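Local coordinates for hemolysin activator protein CdiB (Acinetobacter baumannii ACICU, PDB 6WIL), which probably secretes its partner CdiA toxin across the outer membrane, as a TpsB-type transporter of the Omp85 superfamily used in contact-dependent growth inhibition, at residues Leu29-Asn37 with Leu171-Lys182; Ile152-Gly160 with Asn243-Ile251. All coordinates share one frame; numbering follows the deposited sequence.

Contact 1 (Leu29-Asn37 with Leu171-Lys182); sequences LAQQTPYQN and LKRLDQGLENLK. With SO4 (sulfate ion), chain B.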
loop_
_atom_site.group_PDB
_atom_site.type_symbol
_atom_site.label_atom_id
_atom_site.label_comp_id
_atom_site.label_asym_id
_atom_site.label_seq_id
_atom_site.Cartn_x
_atom_site.Cartn_y
_atom_site.Cartn_z
ATOM N N LEU A 29 7.203 4.153 0.875
ATOM C CA LEU A 29 8.009 3.035 1.349
ATOM C C LEU A 29 8.370 2.126 0.179
ATOM O O LEU A 29 7.488 1.548 -0.465
ATOM C CB LEU A 29 7.263 2.266 2.435
ATOM C CG LEU A 29 6.768 3.145 3.589
ATOM C CD1 LEU A 29 6.329 2.294 4.768
ATOM C CD2 LEU A 29 7.828 4.151 4.014
ATOM N N ALA A 30 9.671 2.001 -0.084
ATOM C CA ALA A 30 10.147 1.285 -1.260
ATOM C C ALA A 30 9.846 -0.206 -1.157
ATOM O O ALA A 30 10.100 -0.834 -0.126
ATOM C CB ALA A 30 11.649 1.509 -1.436
ATOM N N GLN A 31 9.310 -0.772 -2.234
ATOM C CA GLN A 31 9.032 -2.198 -2.319
ATOM C C GLN A 31 10.114 -2.906 -3.123
ATOM O O GLN A 31 10.909 -2.281 -3.829
ATOM C CB GLN A 31 7.664 -2.454 -2.959
ATOM C CG GLN A 31 6.520 -1.782 -2.232
ATOM C CD GLN A 31 6.585 -2.002 -0.734
ATOM O OE1 GLN A 31 6.332 -3.103 -0.242
ATOM N NE2 GLN A 31 6.939 -0.954 0.001
ATOM N N GLN A 32 10.136 -4.230 -2.997
ATOM C CA GLN A 32 11.036 -5.045 -3.801
ATOM C C GLN A 32 10.573 -5.053 -5.253
ATOM O O GLN A 32 9.374 -5.131 -5.539
ATOM C CB GLN A 32 11.099 -6.470 -3.242
ATOM C CG GLN A 32 11.488 -7.556 -4.243
ATOM C CD GLN A 32 12.980 -7.625 -4.505
ATOM O OE1 GLN A 32 13.775 -6.998 -3.808
ATOM N NE2 GLN A 32 13.368 -8.395 -5.516
ATOM N N THR A 33 11.531 -4.948 -6.167
ATOM C CA THR A 33 11.211 -4.937 -7.585
ATOM C C THR A 33 10.564 -6.262 -7.984
ATOM O O THR A 33 11.016 -7.328 -7.550
ATOM C CB THR A 33 12.480 -4.695 -8.406
ATOM O OG1 THR A 33 13.117 -3.493 -7.955
ATOM C CG2 THR A 33 12.158 -4.565 -9.888
ATOM N N PRO A 34 9.496 -6.234 -8.779
ATOM C CA PRO A 34 8.854 -7.489 -9.189
ATOM C C PRO A 34 9.764 -8.352 -10.052
ATOM O O PRO A 34 10.674 -7.862 -10.726
ATOM C CB PRO A 34 7.622 -7.019 -9.974
ATOM C CG PRO A 34 7.886 -5.586 -10.312
ATOM C CD PRO A 34 8.715 -5.056 -9.190
ATOM N N TYR A 35 9.504 -9.660 -10.015
ATOM C CA TYR A 35 10.283 -10.640 -10.764
ATOM C C TYR A 35 9.467 -11.921 -10.886
ATOM O O TYR A 35 8.414 -12.070 -10.263
ATOM C CB TYR A 35 11.635 -10.914 -10.091
ATOM C CG TYR A 35 11.519 -11.430 -8.673
ATOM C CD1 TYR A 35 11.409 -12.792 -8.413
ATOM C CD2 TYR A 35 11.514 -10.556 -7.593
ATOM C CE1 TYR A 35 11.298 -13.267 -7.119
ATOM C CE2 TYR A 35 11.404 -11.022 -6.295
ATOM C CZ TYR A 35 11.296 -12.378 -6.064
ATOM O OH TYR A 35 11.183 -12.843 -4.776
ATOM N N GLN A 36 9.979 -12.858 -11.701
ATOM C CA GLN A 36 9.382 -14.189 -11.881
ATOM C C GLN A 36 10.492 -15.230 -11.738
ATOM O O GLN A 36 10.972 -15.791 -12.726
ATOM C CB GLN A 36 8.668 -14.303 -13.225
ATOM C CG GLN A 36 7.384 -13.506 -13.315
ATOM C CD GLN A 36 6.507 -13.951 -14.467
ATOM O OE1 GLN A 36 5.509 -14.644 -14.269
ATOM N NE2 GLN A 36 6.876 -13.556 -15.680
ATOM N N ASN A 37 10.887 -15.495 -10.490
ATOM C CA ASN A 37 12.026 -16.371 -10.239
ATOM C C ASN A 37 11.695 -17.831 -10.529
ATOM O O ASN A 37 12.515 -18.552 -11.114
ATOM C CB ASN A 37 12.504 -16.193 -8.797
ATOM C CG ASN A 37 13.366 -17.342 -8.317
ATOM O OD1 ASN A 37 14.547 -17.434 -8.656
ATOM N ND2 ASN A 37 12.780 -18.222 -7.515
ATOM N N LEU A 171 13.461 -17.002 -0.025
ATOM C CA LEU A 171 13.422 -15.740 -0.754
ATOM C C LEU A 171 12.302 -14.817 -0.284
ATOM O O LEU A 171 12.407 -13.600 -0.463
ATOM C CB LEU A 171 13.278 -16.012 -2.252
ATOM C CG LEU A 171 13.442 -14.828 -3.206
ATOM C CD1 LEU A 171 14.805 -14.172 -3.027
ATOM C CD2 LEU A 171 13.248 -15.283 -4.642
ATOM N N LYS A 172 11.234 -15.363 0.303
ATOM C CA LYS A 172 10.159 -14.513 0.807
ATOM C C LYS A 172 10.617 -13.712 2.019
ATOM O O LYS A 172 10.239 -12.546 2.178
ATOM C CB LYS A 172 8.933 -15.354 1.158
ATOM C CG LYS A 172 8.123 -15.828 -0.038
ATOM C CD LYS A 172 6.892 -16.600 0.419
ATOM C CE LYS A 172 6.965 -18.060 0.005
ATOM N NZ LYS A 172 6.806 -18.224 -1.470
ATOM N N ARG A 173 11.430 -14.323 2.883
ATOM C CA ARG A 173 11.952 -13.627 4.050
ATOM C C ARG A 173 13.081 -12.672 3.687
ATOM O O ARG A 173 13.206 -11.609 4.304
ATOM C CB ARG A 173 12.419 -14.641 5.094
ATOM C CG ARG A 173 11.319 -15.607 5.501
ATOM C CD ARG A 173 11.726 -16.500 6.658
ATOM N NE ARG A 173 10.577 -17.238 7.167
ATOM C CZ ARG A 173 9.897 -16.909 8.260
ATOM N NH1 ARG A 173 10.262 -15.858 8.981
ATOM N NH2 ARG A 173 8.857 -17.638 8.636
ATOM N N LEU A 174 13.900 -13.022 2.692
ATOM C CA LEU A 174 14.906 -12.081 2.206
ATOM C C LEU A 174 14.250 -10.821 1.657
ATOM O O LEU A 174 14.695 -9.702 1.939
ATOM C CB LEU A 174 15.774 -12.735 1.131
ATOM C CG LEU A 174 16.559 -13.997 1.492
ATOM C CD1 LEU A 174 17.562 -14.327 0.392
ATOM C CD2 LEU A 174 17.253 -13.837 2.832
ATOM N N ASP A 175 13.189 -10.986 0.861
ATOM C CA ASP A 175 12.518 -9.836 0.265
ATOM C C ASP A 175 11.837 -8.981 1.325
ATOM O O ASP A 175 11.862 -7.748 1.244
ATOM C CB ASP A 175 11.498 -10.300 -0.775
ATOM C CG ASP A 175 12.140 -10.737 -2.078
ATOM O OD1 ASP A 175 13.373 -10.592 -2.225
ATOM O OD2 ASP A 175 11.403 -11.224 -2.962
ATOM N N GLN A 176 11.214 -9.619 2.316
ATOM C CA GLN A 176 10.579 -8.871 3.394
ATOM C C GLN A 176 11.602 -8.042 4.155
ATOM O O GLN A 176 11.419 -6.834 4.356
ATOM C CB GLN A 176 9.855 -9.827 4.338
ATOM C CG GLN A 176 9.036 -9.116 5.389
ATOM C CD GLN A 176 7.919 -8.288 4.777
ATOM O OE1 GLN A 176 7.410 -8.612 3.701
ATOM N NE2 GLN A 176 7.537 -7.210 5.458
ATOM N N GLY A 177 12.695 -8.677 4.585
ATOM C CA GLY A 177 13.733 -7.949 5.293
ATOM C C GLY A 177 14.375 -6.869 4.442
ATOM O O GLY A 177 14.674 -5.777 4.930
ATOM N N LEU A 178 14.594 -7.159 3.158
ATOM C CA LEU A 178 15.125 -6.145 2.255
ATOM C C LEU A 178 14.194 -4.939 2.162
ATOM O O LEU A 178 14.654 -3.792 2.136
ATOM C CB LEU A 178 15.360 -6.756 0.876
ATOM C CG LEU A 178 15.858 -5.857 -0.250
ATOM C CD1 LEU A 178 17.006 -6.532 -0.974
ATOM C CD2 LEU A 178 14.720 -5.594 -1.210
ATOM N N GLU A 179 12.880 -5.177 2.112
ATOM C CA GLU A 179 11.935 -4.066 2.031
ATOM C C GLU A 179 11.951 -3.236 3.306
ATOM O O GLU A 179 11.866 -2.004 3.255
ATOM C CB GLU A 179 10.528 -4.588 1.753
ATOM C CG GLU A 179 10.158 -4.615 0.285
ATOM C CD GLU A 179 8.955 -5.496 0.013
ATOM O OE1 GLU A 179 8.995 -6.273 -0.964
ATOM O OE2 GLU A 179 7.975 -5.426 0.786
ATOM N N ASN A 180 12.063 -3.898 4.460
ATOM C CA ASN A 180 12.144 -3.184 5.728
ATOM C C ASN A 180 13.390 -2.311 5.797
ATOM O O ASN A 180 13.346 -1.195 6.330
ATOM C CB ASN A 180 12.122 -4.178 6.887
ATOM C CG ASN A 180 10.785 -4.866 7.028
ATOM O OD1 ASN A 180 9.797 -4.440 6.435
ATOM N ND2 ASN A 180 10.741 -5.925 7.829
ATOM N N LEU A 181 14.513 -2.796 5.260
ATOM C CA LEU A 181 15.744 -2.014 5.309
ATOM C C LEU A 181 15.729 -0.876 4.298
ATOM O O LEU A 181 16.407 0.137 4.501
ATOM C CB LEU A 181 16.962 -2.908 5.065
ATOM C CG LEU A 181 17.269 -3.993 6.097
ATOM C CD1 LEU A 181 18.635 -4.631 5.837
ATOM C CD2 LEU A 181 17.196 -3.429 7.501
ATOM N N LYS A 182 14.977 -1.019 3.210
ATOM C CA LYS A 182 14.925 0.034 2.203
ATOM C C LYS A 182 14.097 1.233 2.639
ATOM O O LYS A 182 14.066 2.233 1.915
ATOM C CB LYS A 182 14.385 -0.519 0.884
ATOM C CG LYS A 182 15.430 -1.262 0.072
ATOM C CD LYS A 182 14.787 -2.133 -0.987
ATOM C CE LYS A 182 13.947 -1.325 -1.964
ATOM N NZ LYS A 182 14.775 -0.516 -2.899
HETATM S S SO4 B . 7.305 -15.176 11.551
HETATM O O1 SO4 B . 6.736 -15.671 10.300
HETATM O O2 SO4 B . 6.395 -14.196 12.139
HETATM O O3 SO4 B . 8.602 -14.557 11.279
HETATM O O4 SO4 B . 7.488 -16.282 12.487
#
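On helix 171-181 of the second POTRA domain, D175, E179 and K182 line up along one side of an extended linker and meet Y35, Q32 and A30 in turn. At the first of these positions the phenol of Y35 and the carboxylate of D175 come from opposite directions, with the ring and carboxylate planes 76° apart. Y35 OH donates to D175 OD2, which lies in the plane of the ring at its edge; the modelled separation of 2.4 Å is very short, and its exact value is doubtful. With chi1 at 59°, the ring stands between the backbone N and carbonyl carbon of Y35 and points toward the helix, where its CE1 also packs on L171 CD2 at 3.7 Å. Q32 crosses D175 at a slant, its amide stacked on the carboxylate with the planes 16° apart, and its OE1 ends 3.1 Å from L178 CD2.

The linker continues from helix 8-27, which in TpsB transporters occupies the barrel pore, and leads on toward the first POTRA domain. One turn along helix 171-181, E179 reaches the linker backbone: Q32 N donates to E179 OE1 over 3.1 Å, arriving from above the carboxylate plane. E179 OE1 also forms a salt bridge with R325 of the barrel. E179 OE2 sits 3.0 Å from Q31 OE1, a pairing of two acceptors reconciled by K330, whose NZ binds both. The Q31 amide is steadied at its other end, because NE2 donates to L29 O at 2.6 Å. Beyond it, the bent side chain of K182 lays CE against A30 CB at 3.7 Å.

Contact 2 (Ile152-Gly160 with Asn243-Ile251); sequences ISSLQLKTG and NNPFHLNDI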
loop_
_atom_site.group_PDB
_atom_site.type_symbol
_atom_site.label_atom_id
_atom_site.label_comp_id
_atom_site.label_asym_id
_atom_site.label_seq_id
_atom_site.Cartn_x
_atom_site.Cartn_y
_atom_site.Cartn_z
ATOM N N ILE A 152 24.646 -0.434 10.904
ATOM C CA ILE A 152 23.344 -0.949 11.306
ATOM C C ILE A 152 23.514 -1.676 12.632
ATOM O O ILE A 152 24.371 -2.554 12.767
ATOM C CB ILE A 152 22.728 -1.862 10.222
ATOM C CG1 ILE A 152 21.375 -2.403 10.679
ATOM C CG2 ILE A 152 23.667 -3.001 9.845
ATOM C CD1 ILE A 152 20.502 -2.893 9.547
ATOM N N SER A 153 22.715 -1.290 13.621
ATOM C CA SER A 153 22.801 -1.924 14.923
ATOM C C SER A 153 22.292 -3.359 14.846
ATOM O O SER A 153 21.523 -3.730 13.954
ATOM C CB SER A 153 21.997 -1.142 15.959
ATOM O OG SER A 153 20.650 -1.580 15.987
ATOM N N SER A 154 22.737 -4.176 15.803
ATOM C CA SER A 154 22.282 -5.560 15.850
ATOM C C SER A 154 20.781 -5.644 16.084
ATOM O O SER A 154 20.123 -6.559 15.575
ATOM C CB SER A 154 23.040 -6.324 16.934
ATOM O OG SER A 154 24.431 -6.325 16.662
ATOM N N LEU A 155 20.221 -4.698 16.839
ATOM C CA LEU A 155 18.777 -4.672 17.043
ATOM C C LEU A 155 18.044 -4.405 15.734
ATOM O O LEU A 155 17.013 -5.028 15.454
ATOM C CB LEU A 155 18.419 -3.620 18.093
ATOM C CG LEU A 155 16.935 -3.415 18.410
ATOM C CD1 LEU A 155 16.300 -4.710 18.892
ATOM C CD2 LEU A 155 16.758 -2.308 19.444
ATOM N N GLN A 156 18.571 -3.489 14.916
ATOM C CA GLN A 156 17.961 -3.197 13.623
ATOM C C GLN A 156 17.865 -4.444 12.754
ATOM O O GLN A 156 16.831 -4.688 12.121
ATOM C CB GLN A 156 18.758 -2.112 12.903
ATOM C CG GLN A 156 18.145 -0.728 12.941
ATOM C CD GLN A 156 19.031 0.299 12.271
ATOM O OE1 GLN A 156 18.714 0.803 11.192
ATOM N NE2 GLN A 156 20.160 0.608 12.904
ATOM N N LEU A 157 18.936 -5.242 12.700
ATOM C CA LEU A 157 18.891 -6.473 11.918
ATOM C C LEU A 157 17.861 -7.442 12.475
ATOM O O LEU A 157 17.107 -8.061 11.715
ATOM C CB LEU A 157 20.267 -7.132 11.882
ATOM C CG LEU A 157 21.345 -6.478 11.026
ATOM C CD1 LEU A 157 22.668 -7.194 11.238
ATOM C CD2 LEU A 157 20.953 -6.500 9.560
ATOM N N LYS A 158 17.809 -7.585 13.802
ATOM C CA LYS A 158 16.883 -8.540 14.403
ATOM C C LYS A 158 15.430 -8.161 14.132
ATOM O O LYS A 158 14.597 -9.034 13.863
ATOM C CB LYS A 158 17.138 -8.650 15.907
ATOM C CG LYS A 158 15.982 -9.278 16.669
ATOM C CD LYS A 158 16.406 -9.856 18.005
ATOM C CE LYS A 158 15.216 -10.507 18.701
ATOM N NZ LYS A 158 15.594 -11.159 19.984
ATOM N N THR A 159 15.102 -6.866 14.195
ATOM C CA THR A 159 13.714 -6.452 14.008
ATOM C C THR A 159 13.350 -6.294 12.536
ATOM O O THR A 159 12.212 -6.581 12.151
ATOM C CB THR A 159 13.437 -5.143 14.757
ATOM O OG1 THR A 159 14.274 -4.096 14.244
ATOM C CG2 THR A 159 13.699 -5.313 16.245
ATOM N N GLY A 160 14.293 -5.844 11.705
ATOM C CA GLY A 160 14.010 -5.684 10.290
ATOM C C GLY A 160 14.013 -6.978 9.498
ATOM O O GLY A 160 13.280 -7.100 8.512
ATOM N N ASN A 243 14.105 10.198 9.057
ATOM C CA ASN A 243 14.402 8.841 8.620
ATOM C C ASN A 243 15.253 8.137 9.670
ATOM O O ASN A 243 16.350 8.601 9.998
ATOM C CB ASN A 243 15.122 8.867 7.273
ATOM C CG ASN A 243 15.263 7.497 6.666
ATOM O OD1 ASN A 243 16.295 6.844 6.815
ATOM N ND2 ASN A 243 14.225 7.052 5.967
ATOM N N ASN A 244 14.742 7.019 10.190
ATOM C CA ASN A 244 15.433 6.162 11.151
ATOM C C ASN A 244 15.829 6.908 12.426
ATOM O O ASN A 244 16.968 6.754 12.888
ATOM C CB ASN A 244 16.675 5.547 10.497
ATOM C CG ASN A 244 17.072 4.217 11.116
ATOM O OD1 ASN A 244 16.227 3.469 11.609
ATOM N ND2 ASN A 244 18.369 3.915 11.086
ATOM N N PRO A 245 14.929 7.686 13.046
ATOM C CA PRO A 245 15.362 8.506 14.192
ATOM C C PRO A 245 15.785 7.690 15.402
ATOM O O PRO A 245 16.808 8.006 16.020
ATOM C CB PRO A 245 14.127 9.368 14.489
ATOM C CG PRO A 245 12.987 8.537 14.039
ATOM C CD PRO A 245 13.473 7.786 12.829
ATOM N N PHE A 246 15.033 6.652 15.765
ATOM C CA PHE A 246 15.382 5.798 16.893
ATOM C C PHE A 246 16.151 4.549 16.471
ATOM O O PHE A 246 16.241 3.596 17.251
ATOM C CB PHE A 246 14.125 5.408 17.672
ATOM C CG PHE A 246 13.496 6.552 18.411
ATOM C CD1 PHE A 246 14.036 6.999 19.607
ATOM C CD2 PHE A 246 12.369 7.181 17.912
ATOM C CE1 PHE A 246 13.467 8.055 20.291
ATOM C CE2 PHE A 246 11.791 8.237 18.593
ATOM C CZ PHE A 246 12.341 8.674 19.784
ATOM N N HIS A 247 16.710 4.544 15.259
ATOM C CA HIS A 247 17.503 3.424 14.744
ATOM C C HIS A 247 16.753 2.103 14.876
ATOM O O HIS A 247 17.260 1.117 15.416
ATOM C CB HIS A 247 18.865 3.354 15.432
ATOM C CG HIS A 247 19.796 4.447 15.016
ATOM N ND1 HIS A 247 19.624 5.759 15.404
ATOM C CD2 HIS A 247 20.896 4.428 14.227
ATOM C CE1 HIS A 247 20.583 6.499 14.879
ATOM N NE2 HIS A 247 21.368 5.716 14.159
ATOM N N LEU A 248 15.522 2.095 14.373
ATOM C CA LEU A 248 14.667 0.916 14.394
ATOM C C LEU A 248 14.055 0.677 13.021
ATOM O O LEU A 248 12.986 0.070 12.912
ATOM C CB LEU A 248 13.571 1.057 15.450
ATOM C CG LEU A 248 14.001 1.048 16.916
ATOM C CD1 LEU A 248 12.836 1.402 17.828
ATOM C CD2 LEU A 248 14.573 -0.311 17.283
ATOM N N ASN A 249 14.724 1.153 11.966
ATOM C CA ASN A 249 14.154 1.174 10.619
ATOM C C ASN A 249 12.827 1.926 10.612
ATOM O O ASN A 249 11.933 1.640 9.813
ATOM C CB ASN A 249 13.987 -0.244 10.053
ATOM C CG ASN A 249 15.204 -1.120 10.300
ATOM O OD1 ASN A 249 16.266 -0.898 9.727
ATOM N ND2 ASN A 249 15.050 -2.122 11.157
ATOM N N ASP A 250 12.700 2.896 11.513
ATOM C CA ASP A 250 11.462 3.628 11.724
ATOM C C ASP A 250 11.435 4.899 10.885
ATOM O O ASP A 250 12.461 5.388 10.412
ATOM C CB ASP A 250 11.287 3.971 13.203
ATOM C CG ASP A 250 12.561 4.513 13.831
ATOM O OD1 ASP A 250 13.658 4.099 13.399
ATOM O OD2 ASP A 250 12.466 5.348 14.759
ATOM N N ILE A 251 10.232 5.431 10.699
ATOM C CA ILE A 251 10.032 6.657 9.936
ATOM C C ILE A 251 9.045 7.534 10.688
ATOM O O ILE A 251 7.953 7.084 11.054
ATOM C CB ILE A 251 9.538 6.367 8.506
ATOM C CG1 ILE A 251 10.694 5.834 7.657
ATOM C CG2 ILE A 251 8.944 7.616 7.875
ATOM C CD1 ILE A 251 10.253 5.150 6.401
HETATM O O HOH W 1 19.140 0.439 17.814
#
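Q156, on helix 154-160 of the second POTRA domain, reaches across to H247 and N249 in the turn of the hairpin that joins barrel strands 232-243 and 251-261. Its side chain is extended beyond CG, which rests 3.2 Å from H247 O, and its terminal amide stands perpendicular to the imidazole plane of H247. The amides of N244 and N249 are each turned by nearly 50° from that of Q156; N244 meets it from the opposite direction, whereas N249 crosses it at a slant on its way to the helix backbone. There N249 ND2 donates to Q156 O at 3.3 Å, with the acceptor almost in the plane of the N249 amide. This carbonyl also takes the helical bond from G160 N, and the two donors arrive from opposite faces. On the surface, L155 CD2 packs against L248 CD2 at 3.7 Å. The turn itself is shaped by D250, whose carboxylate accepts from F246 N and L248 N. Near the start of the helix, S153 OG caps Q156 N at 3.0 Å, and a water bridges S153 OG to H247 O, donating to the carbonyl at 3.1 Å.

How the contacts relate
The centres of contacts 1 and 2 lie about 17 Å apart, on neighbouring helices of the second POTRA domain. Along the chain their segments alternate: the linker 29-37 comes first, then helix 154-160, helix 171-181 and finally the barrel turn 243-251. The two sites touch directly. N180 ND2 probably donates a hydrogen bond to G160 O (2.9 Å), joining the helices, while L181 CD2 packs 3.5 Å from N249 OD1 and L29 CD2 lies 3.5 Å from I251 CD1. Helix 171-181 thus faces both the linker and the barrel turn, so that N-terminal linker, POTRA domain and barrel meet in one continuous interface at the periplasmic side of the transporter.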